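Local coordinates for adhesin LabA (Helicobacter pylori, PDB 6GMM), which probably serves as a lectin-like adhesin by which Helicobacter pylori attaches to LacdiNAc glycans of the gastric mucosa, at residues L5-L15 with A405-L415. Numbering follows the deposited sequence.
Sequences LSDSYERLNNL and AISSLPDAQSL
L409 lies against Y9 and L12 where helix 4-28, whose residues 5-15 fall within the SabA-type N-terminal adhesion domain, packs on the C-terminal part of helix 388-408 and the turn that follows. The joint is apolar, with no hydrogen bond crossing it.

The aromatic contact is a CH-pi interaction: L409 CD2 sits over one face of the Y9 ring, 4.1 Å from its centroid and 25° off the normal, displaced toward the CE2-CZ side. A tyrosine suits this partly exposed place, since its flat ring receives the methyl while OH lies alongside it, near L415 CD2. The other methyl of L409, CD1, rests on S8 CB at 3.8 Å; S8 turns its OG back to D4 O, a bond within its own helix, so a small polar residue can line the seam.

Aliphatic packing centres on buried L12. An anti chi1 (177°) carries CG out toward 405-415, where I406 CG1 bears on both methyls, 3.9 Å from CD1. CD1 also meets A405 CB, whose small methyl lets the helices come close, and CD2 reaches L409 CD2. I402 adds to the cover of L12 from helix 388-408, and L452 of helix 439-452 touches Y9.

In the turn after L409, P410, whose ring stiffens the chain, offers CD to L5 CD1 at 4.0 Å. Beyond it L415 points back, a branched apolar residue suited to covering L12: its CD2 meets L12 CD2 tip to tip at 3.9 Å.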
ATOM      1  N   LEU A   5      -9.030  13.551 -40.807  1.00 54.74           N
ATOM      2  CA  LEU A   5     -10.038  12.482 -40.786  1.00 52.62           C
ATOM      3  C   LEU A   5      -9.724  11.450 -39.698  1.00 55.90           C
ATOM      4  O   LEU A   5     -10.635  11.037 -38.975  1.00 54.13           O
ATOM      5  CB  LEU A   5     -10.142  11.828 -42.182  1.00 54.06           C
ATOM      6  CG  LEU A   5     -10.976  10.556 -42.344  1.00 56.98           C
ATOM      7  CD1 LEU A   5     -12.476  10.853 -42.311  1.00 55.35           C
ATOM      8  CD2 LEU A   5     -10.619   9.858 -43.635  1.00 60.36           C
ATOM      9  N   SER A   6      -8.430  11.084 -39.538  1.00 53.13           N
ATOM     10  CA  SER A   6      -7.994  10.143 -38.504  1.00 50.58           C
ATOM     11  C   SER A   6      -8.175  10.772 -37.132  1.00 52.05           C
ATOM     12  O   SER A   6      -8.574  10.089 -36.187  1.00 47.51           O
ATOM     13  CB  SER A   6      -6.540   9.750 -38.716  1.00 54.82           C
ATOM     14  OG  SER A   6      -6.186   8.742 -37.786  1.00 65.96           O
ATOM     15  N   ASP A   7      -7.913  12.090 -37.044  1.00 52.35           N
ATOM     16  CA  ASP A   7      -8.053  12.889 -35.827  1.00 51.91           C
ATOM     17  C   ASP A   7      -9.522  12.955 -35.420  1.00 53.99           C
ATOM     18  O   ASP A   7      -9.837  12.807 -34.235  1.00 51.31           O
ATOM     19  CB  ASP A   7      -7.503  14.313 -36.049  1.00 55.43           C
ATOM     20  CG  ASP A   7      -5.988  14.426 -36.089  1.00 66.78           C
ATOM     21  OD1 ASP A   7      -5.314  13.741 -35.275  1.00 65.05           O
ATOM     22  OD2 ASP A   7      -5.475  15.235 -36.896  1.00 76.46           O
ATOM     23  N   SER A   8     -10.411  13.140 -36.415  1.00 51.50           N
ATOM     24  CA  SER A   8     -11.851  13.213 -36.224  1.00 50.88           C
ATOM     25  C   SER A   8     -12.426  11.892 -35.714  1.00 52.86           C
ATOM     26  O   SER A   8     -13.384  11.914 -34.929  1.00 51.85           O
ATOM     27  CB  SER A   8     -12.539  13.613 -37.523  1.00 57.71           C
ATOM     28  OG  SER A   8     -12.168  14.923 -37.917  1.00 73.35           O
ATOM     29  N   TYR A   9     -11.840  10.747 -36.153  1.00 47.17           N
ATOM     30  CA  TYR A   9     -12.303   9.424 -35.758  1.00 44.65           C
ATOM     31  C   TYR A   9     -11.915   9.103 -34.336  1.00 46.19           C
ATOM     32  O   TYR A   9     -12.772   8.642 -33.585  1.00 44.38           O
ATOM     33  CB  TYR A   9     -11.885   8.339 -36.758  1.00 46.74           C
ATOM     34  CG  TYR A   9     -12.981   8.036 -37.767  1.00 50.81           C
ATOM     35  CD1 TYR A   9     -13.934   7.052 -37.519  1.00 52.20           C
ATOM     36  CD2 TYR A   9     -13.070   8.740 -38.967  1.00 53.16           C
ATOM     37  CE1 TYR A   9     -14.944   6.772 -38.440  1.00 54.35           C
ATOM     38  CE2 TYR A   9     -14.087   8.480 -39.888  1.00 54.84           C
ATOM     39  CZ  TYR A   9     -15.019   7.492 -39.619  1.00 63.00           C
ATOM     40  OH  TYR A   9     -16.011   7.202 -40.526  1.00 66.66           O
ATOM     41  N   GLU A  10     -10.657   9.402 -33.939  1.00 42.08           N
ATOM     42  CA  GLU A  10     -10.185   9.197 -32.568  1.00 40.93           C
ATOM     43  C   GLU A  10     -10.987  10.091 -31.599  1.00 42.96           C
ATOM     44  O   GLU A  10     -11.324   9.652 -30.497  1.00 40.71           O
ATOM     45  CB  GLU A  10      -8.658   9.417 -32.461  1.00 43.17           C
ATOM     46  CG  GLU A  10      -8.004   8.897 -31.178  1.00 55.28           C
ATOM     47  CD  GLU A  10      -8.154   7.421 -30.829  1.00 80.85           C
ATOM     48  OE1 GLU A  10      -7.862   6.567 -31.700  1.00 81.39           O
ATOM     49  OE2 GLU A  10      -8.514   7.118 -29.666  1.00 63.41           O
ATOM     50  N   ARG A  11     -11.362  11.298 -32.064  1.00 39.65           N
ATOM     51  CA  ARG A  11     -12.164  12.290 -31.341  1.00 38.91           C
ATOM     52  C   ARG A  11     -13.572  11.743 -31.102  1.00 39.85           C
ATOM     53  O   ARG A  11     -14.080  11.832 -29.988  1.00 37.99           O
ATOM     54  CB  ARG A  11     -12.266  13.574 -32.183  1.00 42.09           C
ATOM     55  CG  ARG A  11     -12.272  14.873 -31.388  1.00 54.12           C
ATOM     56  CD  ARG A  11     -11.309  15.896 -31.987  1.00 66.60           C
ATOM     57  NE  ARG A  11     -11.588  16.180 -33.399  1.00 77.78           N
ATOM     58  CZ  ARG A  11     -10.673  16.570 -34.284  1.00 93.96           C
ATOM     59  NH1 ARG A  11      -9.405  16.726 -33.915  1.00 80.32           N
ATOM     60  NH2 ARG A  11     -11.017  16.800 -35.545  1.00 80.00           N
ATOM     61  N   LEU A  12     -14.203  11.182 -32.163  1.00 35.37           N
ATOM     62  CA  LEU A  12     -15.535  10.607 -32.077  1.00 33.73           C
ATOM     63  C   LEU A  12     -15.520   9.375 -31.196  1.00 37.55           C
ATOM     64  O   LEU A  12     -16.370   9.265 -30.310  1.00 34.89           O
ATOM     65  CB  LEU A  12     -16.099  10.298 -33.473  1.00 34.52           C
ATOM     66  CG  LEU A  12     -17.471   9.617 -33.555  1.00 37.94           C
ATOM     67  CD1 LEU A  12     -18.593  10.528 -33.071  1.00 36.88           C
ATOM     68  CD2 LEU A  12     -17.753   9.156 -34.974  1.00 39.57           C
ATOM     69  N   ASN A  13     -14.510   8.489 -31.387  1.00 36.62           N
ATOM     70  CA  ASN A  13     -14.360   7.261 -30.605  1.00 36.02           C
ATOM     71  C   ASN A  13     -14.289   7.520 -29.111  1.00 39.00           C
ATOM     72  O   ASN A  13     -14.962   6.823 -28.349  1.00 37.95           O
ATOM     73  CB  ASN A  13     -13.181   6.405 -31.079  1.00 38.04           C
ATOM     74  CG  ASN A  13     -13.072   5.075 -30.361  1.00 56.01           C
ATOM     75  OD1 ASN A  13     -14.061   4.356 -30.143  1.00 49.80           O
ATOM     76  ND2 ASN A  13     -11.867   4.732 -29.954  1.00 48.84           N
ATOM     77  N   ASN A  14     -13.531   8.542 -28.696  1.00 35.72           N
ATOM     78  CA  ASN A  14     -13.419   8.849 -27.273  1.00 35.27           C
ATOM     79  C   ASN A  14     -14.724   9.415 -26.707  1.00 36.95           C
ATOM     80  O   ASN A  14     -15.066   9.103 -25.564  1.00 34.91           O
ATOM     81  CB  ASN A  14     -12.194   9.725 -26.959  1.00 37.58           C
ATOM     82  CG  ASN A  14     -10.874   9.038 -27.240  1.00 50.13           C
ATOM     83  OD1 ASN A  14     -10.651   7.847 -26.923  1.00 37.82           O
ATOM     84  ND2 ASN A  14      -9.956   9.790 -27.822  1.00 44.74           N
ATOM     85  N   LEU A  15     -15.496  10.137 -27.532  1.00 33.55           N
ATOM     86  CA  LEU A  15     -16.811  10.650 -27.147  1.00 32.80           C
ATOM     87  C   LEU A  15     -17.779   9.460 -26.967  1.00 34.27           C
ATOM     88  O   LEU A  15     -18.615   9.477 -26.068  1.00 33.54           O
ATOM     89  CB  LEU A  15     -17.363  11.607 -28.224  1.00 33.87           C
ATOM     90  CG  LEU A  15     -16.796  13.036 -28.279  1.00 39.47           C
ATOM     91  CD1 LEU A  15     -17.141  13.696 -29.618  1.00 41.00           C
ATOM     92  CD2 LEU A  15     -17.354  13.896 -27.154  1.00 41.11           C
ATOM     93  N   ALA A 405     -20.276  16.019 -34.254  1.00 36.93           N
ATOM     94  CA  ALA A 405     -19.071  15.387 -34.797  1.00 36.71           C
ATOM     95  C   ALA A 405     -19.360  14.567 -36.047  1.00 41.89           C
ATOM     96  O   ALA A 405     -18.651  14.711 -37.043  1.00 42.19           O
ATOM     97  CB  ALA A 405     -18.384  14.531 -33.725  1.00 36.16           C
ATOM     98  N   ILE A 406     -20.440  13.783 -36.029  1.00 39.07           N
ATOM     99  CA  ILE A 406     -20.840  12.930 -37.158  1.00 40.23           C
ATOM    100  C   ILE A 406     -21.213  13.755 -38.396  1.00 48.59           C
ATOM    101  O   ILE A 406     -20.803  13.394 -39.499  1.00 48.79           O
ATOM    102  CB  ILE A 406     -21.937  11.927 -36.714  1.00 41.86           C
ATOM    103  CG1 ILE A 406     -21.292  10.872 -35.798  1.00 41.33           C
ATOM    104  CG2 ILE A 406     -22.611  11.232 -37.893  1.00 43.53           C
ATOM    105  CD1 ILE A 406     -22.200  10.245 -34.909  1.00 51.62           C
ATOM    106  N   SER A 407     -21.913  14.885 -38.199  1.00 48.30           N
ATOM    107  CA  SER A 407     -22.389  15.795 -39.249  1.00 50.72           C
ATOM    108  C   SER A 407     -21.362  16.147 -40.329  1.00 59.60           C
ATOM    109  O   SER A 407     -21.715  16.150 -41.508  1.00 61.29           O
ATOM    110  CB  SER A 407     -22.958  17.065 -38.632  1.00 54.39           C
ATOM    111  OG  SER A 407     -24.120  16.756 -37.879  1.00 64.64           O
ATOM    112  N   SER A 408     -20.109  16.429 -39.940  1.00 58.05           N
ATOM    113  CA  SER A 408     -19.056  16.786 -40.891  1.00 60.73           C
ATOM    114  C   SER A 408     -18.358  15.585 -41.539  1.00 67.36           C
ATOM    115  O   SER A 408     -17.703  15.747 -42.570  1.00 69.06           O
ATOM    116  CB  SER A 408     -18.032  17.702 -40.231  1.00 65.19           C
ATOM    117  OG  SER A 408     -17.379  17.068 -39.143  1.00 73.37           O
ATOM    118  N   LEU A 409     -18.493  14.392 -40.944  1.00 63.91           N
ATOM    119  CA  LEU A 409     -17.852  13.165 -41.417  1.00 64.75           C
ATOM    120  C   LEU A 409     -18.425  12.623 -42.739  1.00 72.17           C
ATOM    121  O   LEU A 409     -19.637  12.736 -42.952  1.00 72.11           O
ATOM    122  CB  LEU A 409     -17.932  12.093 -40.318  1.00 63.03           C
ATOM    123  CG  LEU A 409     -16.650  11.762 -39.553  1.00 67.41           C
ATOM    124  CD1 LEU A 409     -16.110  12.965 -38.789  1.00 67.99           C
ATOM    125  CD2 LEU A 409     -16.887  10.639 -38.579  1.00 67.25           C
ATOM    126  N   PRO A 410     -17.586  12.017 -43.632  1.00 71.23           N
ATOM    127  CA  PRO A 410     -18.136  11.434 -44.874  1.00 72.88           C
ATOM    128  C   PRO A 410     -19.017  10.221 -44.553  1.00 75.92           C
ATOM    129  O   PRO A 410     -18.666   9.415 -43.679  1.00 74.26           O
ATOM    130  CB  PRO A 410     -16.891  11.072 -45.692  1.00 76.45           C
ATOM    131  CG  PRO A 410     -15.814  10.880 -44.684  1.00 79.85           C
ATOM    132  CD  PRO A 410     -16.125  11.800 -43.536  1.00 73.66           C
ATOM    133  N   ASP A 411     -20.190  10.135 -45.216  1.00 72.29           N
ATOM    134  CA  ASP A 411     -21.233   9.123 -44.985  1.00 71.31           C
ATOM    135  C   ASP A 411     -21.707   9.158 -43.506  1.00 70.82           C
ATOM    136  O   ASP A 411     -21.705   8.153 -42.781  1.00 69.64           O
ATOM    137  CB  ASP A 411     -20.841   7.711 -45.484  1.00 74.74           C
ATOM    138  CG  ASP A 411     -21.969   6.680 -45.493  1.00 89.17           C
ATOM    139  OD1 ASP A 411     -23.120   7.047 -45.856  1.00 89.43           O
ATOM    140  OD2 ASP A 411     -21.699   5.505 -45.162  1.00 97.99           O
ATOM    141  N   ALA A 412     -22.103  10.372 -43.084  1.00 64.16           N
ATOM    142  CA  ALA A 412     -22.650  10.696 -41.773  1.00 60.67           C
ATOM    143  C   ALA A 412     -23.980   9.965 -41.577  1.00 61.16           C
ATOM    144  O   ALA A 412     -24.372   9.697 -40.443  1.00 58.70           O
ATOM    145  CB  ALA A 412     -22.873  12.194 -41.684  1.00 61.31           C
ATOM    146  N   GLN A 413     -24.663   9.652 -42.701  1.00 57.85           N
ATOM    147  CA  GLN A 413     -25.948   8.963 -42.772  1.00 56.89           C
ATOM    148  C   GLN A 413     -25.918   7.538 -42.192  1.00 57.97           C
ATOM    149  O   GLN A 413     -26.869   7.168 -41.503  1.00 55.94           O
ATOM    150  CB  GLN A 413     -26.496   8.973 -44.214  1.00 59.77           C
ATOM    151  N   SER A 414     -24.850   6.741 -42.455  1.00 53.96           N
ATOM    152  CA  SER A 414     -24.755   5.373 -41.902  1.00 52.83           C
ATOM    153  C   SER A 414     -24.483   5.409 -40.372  1.00 51.66           C
ATOM    154  O   SER A 414     -25.022   4.599 -39.604  1.00 47.88           O
ATOM    155  CB  SER A 414     -23.672   4.565 -42.619  1.00 57.58           C
ATOM    156  OG  SER A 414     -22.358   4.926 -42.219  1.00 65.43           O
ATOM    157  N   LEU A 415     -23.683   6.403 -39.972  1.00 47.24           N
ATOM    158  CA  LEU A 415     -23.204   6.668 -38.627  1.00 45.52           C
ATOM    159  C   LEU A 415     -24.207   7.377 -37.721  1.00 48.52           C
ATOM    160  O   LEU A 415     -24.083   7.251 -36.512  1.00 46.04           O
ATOM    161  CB  LEU A 415     -21.938   7.533 -38.747  1.00 45.77           C
ATOM    162  CG  LEU A 415     -20.652   7.019 -38.118  1.00 50.70           C
ATOM    163  CD1 LEU A 415     -20.205   5.690 -38.723  1.00 51.70           C
ATOM    164  CD2 LEU A 415     -19.556   8.031 -38.289  1.00 54.21           C
TER